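Local coordinates for dimethyl-sulfide monooxygenase (Hyphomicrobium sulfonivorans, PDB 6AK1), which catalyses the FMN- and NADH-dependent oxidation of dimethyl sulfide by oxygen to methanethiol and formaldehyde, the first step in dimethyl sulfide degradation, at residues H25-A30 against Y398-P402; E45-F51 against V405-D410; L280-G286 against P369-P375. All coordinates share one frame; numbering follows the deposited sequence.

Contact 1. Residues H25-A30 against Y398-P402; sequences HPSSQA and YAVTP
Ala-30 CB meets the ring of Tyr-398 obliquely, 4.4 Å from Tyr-398 CE1, and Thr-401 CB sits over one face of that ring, offset toward the rim. The imidazole of His-25 carries Pro-26 CD on one face and Ser-27 CA at its edge; His-25 CB, at the root of the ring, packs against Val-400 CG1. His-25 CG lies anti to its backbone N (chi1 -168°), which brings ND1 to Ser-27 N as acceptor. The amide end of Gln-29 lies against the Pro-402 ring, Gln-29 NE2 being 3.8 Å from Pro-402 CD.

One short, straight bond joins the two loops, from Gln-29 N to Thr-401 O (2.6 Å, 170°), the acceptor being the carbonyl of the cis peptide that leads into Pro-402. Ser-28 OG closes an ST turn by accepting from Ala-30 N, and a water 2.6 Å from that OG donates to Ala-399 O. Thr-401 CG2 rests against Ala-30.

His-25 NE2 is hydrogen-bonded to Glu-298, Gln-29 OE1 to Arg-32 and Thr-401 OG1 to Tyr-38. The contact joins the loops at the C-terminal ends of the first and last barrel strands, 6-12 and 393-397, which lead into helices 36-48 and 403-418; Tyr-299 of helix 289-300 and Met-42 of helix 36-48 pack against 398-402.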
loop_
_atom_site.group_PDB
_atom_site.type_symbol
_atom_site.label_atom_id
_atom_site.label_comp_id
_atom_site.label_asym_id
_atom_site.label_seq_id
_atom_site.Cartn_x
_atom_site.Cartn_y
_atom_site.Cartn_z
ATOM N N HIS A 25 2.421 -24.744 -5.170
ATOM C CA HIS A 25 3.078 -24.990 -6.444
ATOM C C HIS A 25 4.583 -25.162 -6.228
ATOM O O HIS A 25 5.169 -24.491 -5.368
ATOM C CB HIS A 25 2.818 -23.844 -7.420
ATOM C CG HIS A 25 3.227 -24.151 -8.826
ATOM N ND1 HIS A 25 4.504 -23.931 -9.294
ATOM C CD2 HIS A 25 2.537 -24.690 -9.860
ATOM C CE1 HIS A 25 4.577 -24.296 -10.562
ATOM N NE2 HIS A 25 3.397 -24.764 -10.927
ATOM N N PRO A 26 5.234 -26.066 -6.965
ATOM C CA PRO A 26 6.686 -26.258 -6.777
ATOM C C PRO A 26 7.518 -24.996 -6.966
ATOM O O PRO A 26 8.573 -24.869 -6.327
ATOM C CB PRO A 26 7.029 -27.321 -7.832
ATOM C CG PRO A 26 5.709 -28.105 -8.028
ATOM C CD PRO A 26 4.648 -27.042 -7.915
ATOM N N SER A 27 7.087 -24.060 -7.822
ATOM C CA SER A 27 7.824 -22.825 -8.056
ATOM C C SER A 27 7.643 -21.778 -6.963
ATOM O O SER A 27 8.423 -20.821 -6.921
ATOM C CB SER A 27 7.409 -22.194 -9.381
ATOM O OG SER A 27 7.630 -23.110 -10.429
ATOM N N SER A 28 6.638 -21.901 -6.102
ATOM C CA SER A 28 6.353 -20.813 -5.176
ATOM C C SER A 28 7.298 -20.845 -3.985
ATOM O O SER A 28 7.482 -21.886 -3.343
ATOM C CB SER A 28 4.910 -20.863 -4.681
ATOM O OG SER A 28 4.588 -19.668 -3.981
ATOM N N GLN A 29 7.872 -19.686 -3.683
ATOM C CA GLN A 29 8.582 -19.454 -2.433
ATOM C C GLN A 29 7.769 -18.597 -1.459
ATOM O O GLN A 29 8.343 -17.972 -0.554
ATOM C CB GLN A 29 9.947 -18.819 -2.723
ATOM C CG GLN A 29 10.802 -19.663 -3.662
ATOM C CD GLN A 29 12.144 -19.038 -3.938
ATOM O OE1 GLN A 29 12.747 -18.448 -3.054
ATOM N NE2 GLN A 29 12.609 -19.146 -5.170
ATOM N N ALA A 30 6.442 -18.579 -1.612
ATOM C CA ALA A 30 5.591 -17.837 -0.681
ATOM C C ALA A 30 5.836 -18.263 0.757
ATOM O O ALA A 30 5.812 -17.431 1.670
ATOM C CB ALA A 30 4.116 -18.031 -1.029
ATOM N N TYR A 398 0.584 -11.550 -6.800
ATOM C CA TYR A 398 1.166 -12.791 -7.271
ATOM C C TYR A 398 0.201 -13.960 -7.101
ATOM O O TYR A 398 -0.625 -13.987 -6.180
ATOM C CB TYR A 398 2.503 -13.078 -6.560
ATOM C CG TYR A 398 2.471 -13.311 -5.055
ATOM C CD1 TYR A 398 2.158 -14.558 -4.538
ATOM C CD2 TYR A 398 2.831 -12.306 -4.160
ATOM C CE1 TYR A 398 2.143 -14.793 -3.175
ATOM C CE2 TYR A 398 2.834 -12.529 -2.776
ATOM C CZ TYR A 398 2.495 -13.770 -2.296
ATOM O OH TYR A 398 2.486 -14.005 -0.936
ATOM N N ALA A 399 0.299 -14.913 -8.028
ATOM C CA ALA A 399 -0.230 -16.250 -7.796
ATOM C C ALA A 399 0.859 -17.153 -7.236
ATOM O O ALA A 399 0.644 -17.866 -6.250
ATOM C CB ALA A 399 -0.788 -16.844 -9.091
ATOM N N VAL A 400 2.032 -17.120 -7.861
ATOM C CA VAL A 400 3.237 -17.732 -7.319
ATOM C C VAL A 400 4.307 -16.655 -7.259
ATOM O O VAL A 400 4.340 -15.739 -8.084
ATOM C CB VAL A 400 3.724 -18.946 -8.145
ATOM C CG1 VAL A 400 2.636 -20.002 -8.240
ATOM C CG2 VAL A 400 4.170 -18.514 -9.521
ATOM N N THR A 401 5.170 -16.754 -6.262
ATOM C CA THR A 401 6.215 -15.767 -6.068
ATOM C C THR A 401 7.515 -16.535 -5.891
ATOM O O THR A 401 7.517 -17.584 -5.250
ATOM C CB THR A 401 5.898 -14.847 -4.847
ATOM O OG1 THR A 401 6.963 -13.908 -4.646
ATOM C CG2 THR A 401 5.696 -15.663 -3.599
ATOM N N PRO A 402 8.624 -16.034 -6.471
ATOM C CA PRO A 402 8.752 -14.755 -7.179
ATOM C C PRO A 402 8.428 -14.805 -8.652
ATOM O O PRO A 402 8.660 -13.781 -9.311
ATOM C CB PRO A 402 10.234 -14.440 -7.032
ATOM C CG PRO A 402 10.852 -15.803 -7.213
ATOM C CD PRO A 402 9.939 -16.702 -6.365
HETATM O O HOH W 1 2.278 -18.539 -4.110
#

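Contact 2. Residues E45-F51 against V405-D410; sequences ELERGCF and VTDFID
Glu-45, Arg-48 and Asp-410 form a salt-bridge network across the outer part of this helix pair. Arg-48 grips Glu-45 side-on, NE to OE1 and NH2 to OE2, the latter bond 2.9 Å long and nearly straight at 176°. Its end, NH1 and NH2, converges on the single oxygen OD1 of Asp-410, with NH2 at 2.9 Å. The acceptors lie in the guanidinium plane, so the bonds hold that group in its rotation, with Ile-409 CG2 over one face; a bend about the CG-CD bond of Arg-48 (chi3 74°) brings the guanidinium over Ile-409.

A further hydrogen bond runs from Thr-406 OG1 to Glu-45 OE2 (2.7 Å). It reaches that oxygen from the carboxylate face opposite to Arg-48 NH2, so two donors clasp OE2 from above and below.

On the side facing the strands, apolar side chains meet. Leu-46 CD2 meets Val-405 CG1 at 3.6 Å, their side chains crossing at about a right angle. Phe-51 CZ approaches Phe-408 CD1 at 3.6 Å, the ring planes at 89°, and its CE1 touches Ile-409 CG1. Gly-49 has no side chain, and Ile-409 CG2 comes within 3.7 Å of its CA.

Cys-50 ends helix 36-48 in a Schellman motif. Packed over strands 6-12 and 393-397, the two helices are neighbours in the outer helical layer of the TIM barrel.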
loop_
_atom_site.group_PDB
_atom_site.type_symbol
_atom_site.label_atom_id
_atom_site.label_comp_id
_atom_site.label_asym_id
_atom_site.label_seq_id
_atom_site.Cartn_x
_atom_site.Cartn_y
_atom_site.Cartn_z
ATOM N N GLU A 45 15.426 -8.259 -7.552
ATOM C CA GLU A 45 14.740 -8.656 -8.771
ATOM C C GLU A 45 13.826 -7.543 -9.287
ATOM O O GLU A 45 13.694 -7.371 -10.504
ATOM C CB GLU A 45 13.953 -9.945 -8.518
ATOM C CG GLU A 45 13.055 -10.379 -9.664
ATOM C CD GLU A 45 13.825 -11.002 -10.835
ATOM O OE1 GLU A 45 15.058 -10.833 -10.900
ATOM O OE2 GLU A 45 13.189 -11.672 -11.685
ATOM N N LEU A 46 13.222 -6.759 -8.384
ATOM C CA LEU A 46 12.447 -5.595 -8.809
ATOM C C LEU A 46 13.306 -4.551 -9.514
ATOM O O LEU A 46 12.816 -3.876 -10.423
ATOM C CB LEU A 46 11.731 -4.963 -7.613
ATOM C CG LEU A 46 10.589 -5.769 -6.967
ATOM C CD1 LEU A 46 9.790 -4.907 -6.035
ATOM C CD2 LEU A 46 9.675 -6.345 -8.013
ATOM N N GLU A 47 14.581 -4.394 -9.128
ATOM C CA GLU A 47 15.406 -3.392 -9.804
ATOM C C GLU A 47 15.890 -3.870 -11.166
ATOM O O GLU A 47 16.086 -3.054 -12.067
ATOM C CB GLU A 47 16.607 -2.979 -8.938
ATOM C CG GLU A 47 16.184 -2.221 -7.723
ATOM C CD GLU A 47 17.236 -1.277 -7.162
ATOM O OE1 GLU A 47 18.453 -1.555 -7.256
ATOM O OE2 GLU A 47 16.830 -0.242 -6.605
ATOM N N ARG A 48 16.072 -5.176 -11.342
ATOM C CA ARG A 48 16.365 -5.706 -12.667
ATOM C C ARG A 48 15.296 -5.293 -13.677
ATOM O O ARG A 48 15.599 -5.098 -14.860
ATOM C CB ARG A 48 16.498 -7.236 -12.605
ATOM C CG ARG A 48 16.866 -7.897 -13.934
ATOM C CD ARG A 48 17.058 -9.394 -13.788
ATOM N NE ARG A 48 15.817 -10.150 -13.631
ATOM C CZ ARG A 48 15.100 -10.639 -14.643
ATOM N NH1 ARG A 48 15.488 -10.428 -15.898
ATOM N NH2 ARG A 48 13.993 -11.337 -14.407
ATOM N N GLY A 49 14.055 -5.126 -13.230
ATOM C CA GLY A 49 12.978 -4.670 -14.083
ATOM C C GLY A 49 12.574 -3.225 -13.897
ATOM O O GLY A 49 11.562 -2.812 -14.478
ATOM N N CYS A 50 13.313 -2.449 -13.090
ATOM C CA CYS A 50 13.051 -1.016 -12.858
ATOM C C CYS A 50 11.627 -0.763 -12.351
ATOM O O CYS A 50 10.997 0.252 -12.675
ATOM C CB CYS A 50 13.332 -0.189 -14.121
ATOM S SG CYS A 50 15.078 -0.087 -14.618
ATOM N N PHE A 51 11.112 -1.688 -11.542
ATOM C CA PHE A 51 9.835 -1.457 -10.873
ATOM C C PHE A 51 9.936 -0.240 -9.954
ATOM O O PHE A 51 10.985 0.043 -9.367
ATOM C CB PHE A 51 9.422 -2.687 -10.053
ATOM C CG PHE A 51 8.596 -3.698 -10.815
ATOM C CD1 PHE A 51 8.941 -4.084 -12.106
ATOM C CD2 PHE A 51 7.475 -4.275 -10.226
ATOM C CE1 PHE A 51 8.183 -5.021 -12.793
ATOM C CE2 PHE A 51 6.712 -5.222 -10.906
ATOM C CZ PHE A 51 7.066 -5.601 -12.190
ATOM N N VAL A 405 6.590 -11.866 -10.572
ATOM C CA VAL A 405 7.390 -10.683 -10.889
ATOM C C VAL A 405 8.420 -10.989 -11.972
ATOM O O VAL A 405 8.606 -10.205 -12.915
ATOM C CB VAL A 405 8.074 -10.163 -9.613
ATOM C CG1 VAL A 405 9.251 -9.281 -9.975
ATOM C CG2 VAL A 405 7.088 -9.427 -8.728
ATOM N N THR A 406 9.109 -12.126 -11.844
ATOM C CA THR A 406 10.095 -12.535 -12.841
ATOM C C THR A 406 9.472 -12.694 -14.224
ATOM O O THR A 406 10.049 -12.245 -15.223
ATOM C CB THR A 406 10.764 -13.836 -12.398
ATOM O OG1 THR A 406 11.443 -13.610 -11.156
ATOM C CG2 THR A 406 11.784 -14.304 -13.445
ATOM N N ASP A 407 8.297 -13.333 -14.310
ATOM C CA ASP A 407 7.637 -13.478 -15.609
ATOM C C ASP A 407 7.232 -12.120 -16.180
ATOM O O ASP A 407 7.387 -11.871 -17.384
ATOM C CB ASP A 407 6.403 -14.376 -15.496
ATOM C CG ASP A 407 6.739 -15.849 -15.466
ATOM O OD1 ASP A 407 7.911 -16.217 -15.724
ATOM O OD2 ASP A 407 5.806 -16.644 -15.193
ATOM N N PHE A 408 6.694 -11.231 -15.336
ATOM C CA PHE A 408 6.363 -9.888 -15.805
ATOM C C PHE A 408 7.586 -9.188 -16.381
ATOM O O PHE A 408 7.527 -8.606 -17.470
ATOM C CB PHE A 408 5.768 -9.049 -14.676
ATOM C CG PHE A 408 5.026 -7.842 -15.170
ATOM C CD1 PHE A 408 5.689 -6.652 -15.388
ATOM C CD2 PHE A 408 3.661 -7.917 -15.454
ATOM C CE1 PHE A 408 5.021 -5.548 -15.863
ATOM C CE2 PHE A 408 2.983 -6.805 -15.929
ATOM C CZ PHE A 408 3.662 -5.624 -16.134
ATOM N N ILE A 409 8.706 -9.228 -15.657
ATOM C CA ILE A 409 9.916 -8.573 -16.146
ATOM C C ILE A 409 10.386 -9.210 -17.452
ATOM O O ILE A 409 10.712 -8.510 -18.412
ATOM C CB ILE A 409 11.009 -8.605 -15.065
ATOM C CG1 ILE A 409 10.533 -7.837 -13.829
ATOM C CG2 ILE A 409 12.331 -8.022 -15.604
ATOM C CD1 ILE A 409 11.470 -7.961 -12.627
ATOM N N ASP A 410 10.391 -10.540 -17.525
ATOM C CA ASP A 410 10.958 -11.215 -18.693
ATOM C C ASP A 410 10.080 -11.062 -19.935
ATOM O O ASP A 410 10.592 -10.838 -21.037
ATOM C CB ASP A 410 11.183 -12.698 -18.381
ATOM C CG ASP A 410 12.267 -12.913 -17.328
ATOM O OD1 ASP A 410 13.031 -11.971 -17.054
ATOM O OD2 ASP A 410 12.356 -14.021 -16.777
#

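Contact 3. Residues L280-G286 against P369-P375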
loop_
_atom_site.group_PDB
_atom_site.type_symbol
_atom_site.label_atom_id
_atom_site.label_comp_id
_atom_site.label_asym_id
_atom_site.label_seq_id
_atom_site.Cartn_x
_atom_site.Cartn_y
_atom_site.Cartn_z
ATOM N N LEU A 280 -5.299 -2.933 -8.355
ATOM C CA LEU A 280 -4.923 -4.318 -8.135
ATOM C C LEU A 280 -5.103 -5.112 -9.428
ATOM O O LEU A 280 -6.113 -4.967 -10.124
ATOM C CB LEU A 280 -5.763 -4.911 -7.002
ATOM C CG LEU A 280 -5.710 -6.429 -6.801
ATOM C CD1 LEU A 280 -4.323 -6.803 -6.345
ATOM C CD2 LEU A 280 -6.733 -6.869 -5.780
ATOM N N LEU A 281 -4.109 -5.938 -9.754
ATOM C CA LEU A 281 -4.124 -6.756 -10.958
ATOM C C LEU A 281 -3.173 -7.923 -10.760
ATOM O O LEU A 281 -2.085 -7.756 -10.190
ATOM C CB LEU A 281 -3.710 -5.966 -12.204
ATOM C CG LEU A 281 -3.785 -6.696 -13.554
ATOM C CD1 LEU A 281 -5.250 -7.057 -13.943
ATOM C CD2 LEU A 281 -3.173 -5.840 -14.624
ATOM N N THR A 282 -3.594 -9.099 -11.223
ATOM C CA THR A 282 -2.764 -10.298 -11.266
ATOM C C THR A 282 -2.547 -10.691 -12.720
ATOM O O THR A 282 -3.513 -10.912 -13.458
ATOM C CB THR A 282 -3.423 -11.447 -10.505
ATOM O OG1 THR A 282 -3.719 -11.017 -9.170
ATOM C CG2 THR A 282 -2.500 -12.672 -10.484
ATOM N N VAL A 283 -1.288 -10.811 -13.119
ATOM C CA VAL A 283 -0.912 -11.127 -14.488
ATOM C C VAL A 283 -0.287 -12.517 -14.505
ATOM O O VAL A 283 0.725 -12.757 -13.834
ATOM C CB VAL A 283 0.054 -10.080 -15.059
ATOM C CG1 VAL A 283 0.528 -10.487 -16.465
ATOM C CG2 VAL A 283 -0.608 -8.714 -15.077
ATOM N N ILE A 284 -0.892 -13.429 -15.265
ATOM C CA ILE A 284 -0.294 -14.718 -15.594
ATOM C C ILE A 284 0.092 -14.663 -17.065
ATOM O O ILE A 284 -0.777 -14.485 -17.933
ATOM C CB ILE A 284 -1.250 -15.897 -15.333
ATOM C CG1 ILE A 284 -1.954 -15.785 -13.970
ATOM C CG2 ILE A 284 -0.506 -17.242 -15.481
ATOM C CD1 ILE A 284 -1.099 -16.180 -12.792
ATOM N N THR A 285 1.379 -14.829 -17.362
ATOM C CA THR A 285 1.815 -14.675 -18.745
ATOM C C THR A 285 2.836 -15.758 -19.098
ATOM O O THR A 285 3.095 -16.688 -18.322
ATOM C CB THR A 285 2.356 -13.257 -18.989
ATOM O OG1 THR A 285 2.808 -13.150 -20.346
ATOM C CG2 THR A 285 3.513 -12.955 -18.064
ATOM N N GLY A 286 3.408 -15.605 -20.291
ATOM C CA GLY A 286 4.287 -16.588 -20.895
ATOM C C GLY A 286 4.530 -16.216 -22.348
ATOM O O GLY A 286 4.145 -15.133 -22.800
ATOM N N PRO A 369 -9.079 -8.184 -10.729
ATOM C CA PRO A 369 -9.057 -8.813 -12.051
ATOM C C PRO A 369 -7.802 -9.650 -12.268
ATOM O O PRO A 369 -6.736 -9.397 -11.697
ATOM C CB PRO A 369 -9.114 -7.620 -13.016
ATOM C CG PRO A 369 -8.574 -6.459 -12.210
ATOM C CD PRO A 369 -8.927 -6.721 -10.786
ATOM N N VAL A 370 -7.952 -10.673 -13.103
ATOM C CA VAL A 370 -6.865 -11.559 -13.499
ATOM C C VAL A 370 -6.685 -11.430 -15.005
ATOM O O VAL A 370 -7.661 -11.503 -15.763
ATOM C CB VAL A 370 -7.161 -13.016 -13.102
ATOM C CG1 VAL A 370 -6.024 -13.933 -13.523
ATOM C CG2 VAL A 370 -7.416 -13.095 -11.619
ATOM N N LEU A 371 -5.449 -11.231 -15.439
ATOM C CA LEU A 371 -5.143 -11.009 -16.846
ATOM C C LEU A 371 -4.210 -12.120 -17.308
ATOM O O LEU A 371 -3.073 -12.220 -16.833
ATOM C CB LEU A 371 -4.528 -9.624 -17.050
ATOM C CG LEU A 371 -3.853 -9.304 -18.381
ATOM C CD1 LEU A 371 -4.797 -9.577 -19.580
ATOM C CD2 LEU A 371 -3.356 -7.857 -18.381
ATOM N N VAL A 372 -4.694 -12.956 -18.226
ATOM C CA VAL A 372 -3.969 -14.123 -18.721
ATOM C C VAL A 372 -3.738 -13.943 -20.218
ATOM O O VAL A 372 -4.680 -13.646 -20.957
ATOM C CB VAL A 372 -4.745 -15.423 -18.438
ATOM C CG1 VAL A 372 -4.025 -16.626 -19.010
ATOM C CG2 VAL A 372 -4.988 -15.592 -16.941
ATOM N N GLY A 373 -2.493 -14.098 -20.657
ATOM C CA GLY A 373 -2.188 -13.972 -22.072
ATOM C C GLY A 373 -0.696 -13.903 -22.310
ATOM O O GLY A 373 0.111 -13.835 -21.376
ATOM N N GLY A 374 -0.337 -13.947 -23.600
ATOM C CA GLY A 374 1.019 -13.677 -24.026
ATOM C C GLY A 374 1.315 -12.189 -24.007
ATOM O O GLY A 374 0.473 -11.360 -23.648
ATOM N N PRO A 375 2.541 -11.830 -24.415
ATOM C CA PRO A 375 2.979 -10.424 -24.271
ATOM C C PRO A 375 2.094 -9.403 -24.973
ATOM O O PRO A 375 1.817 -8.344 -24.396
ATOM C CB PRO A 375 4.399 -10.445 -24.857
ATOM C CG PRO A 375 4.846 -11.875 -24.700
ATOM C CD PRO A 375 3.616 -12.700 -24.927
HETATM O O HOH W 2 -6.188 -9.786 -8.920
#
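A short extra strand, 370-372, is added in parallel beside the C-terminal end of TIM-barrel strand 276-284, at Thr-282 to Ile-284. Its chain runs on through helix 375-388 to strand 393-397, a beta-alpha-beta crossover with strand 276-284 between its two strands. Thr-282 stands opposite Val-370, Val-283 opposite Leu-371 and Ile-284 opposite Val-372. Four backbone bonds form the ladder: Thr-282 N to Pro-369 O, Leu-371 N to Thr-282 O (2.8 Å), Ile-284 N to Leu-371 O (2.9 Å) and Gly-373 N to Ile-284 O.

Both faces of the sheet are covered by helices. On the face of Ile-284 and Val-372, where Ile-284 CB lies 4.1 Å from Val-372 CG2, helix 289-300 packs with Tyr-299 and Tyr-296. Val-283 and Leu-371 point to the other face and meet Val-378 of helix 375-388. Leu-281 CD1 reaches the Pro-369 ring, 3.8 Å from CG, the two side chains crossing at about a right angle. At this same end a water accepts from Thr-282 OG1 (2.8 Å) and donates to Pro-369 O, giving that carbonyl a second donor besides Thr-282 N.

Past the strands, Gly-374 takes the N-cap position of helix 375-388, its N hydrogen-bonded to Asp-289. Beside it, Thr-285 OG1, placed anti to its own N (chi1 178°), donates to Gly-373 O at 3.0 Å, in the carbonyl plane.

How the contacts relate
From the N terminus, the chain leaves strand 6-12, passes through 25-30 and then forms helix 36-48, whose C-terminal end and following turn make up 45-51. The partners of both segments come only after strand 393-397: contact 1 closes its loop at 398-402 and contact 2 at 405-410, so the two cross. Contact 3 lies within both spans, closing the much shorter loop from 280-286 to 369-375. Contacts 1 and 2 thereby tie the loop and helix after strand 6-12 to those after strand 393-397, while contact 3 joins strands. Ala-399 CB packs on Ile-284 CD1 (3.8 Å), linking contacts 1 and 3; Phe-408 CE2 nears Val-283 CG2 (4.2 Å), linking 2 and 3.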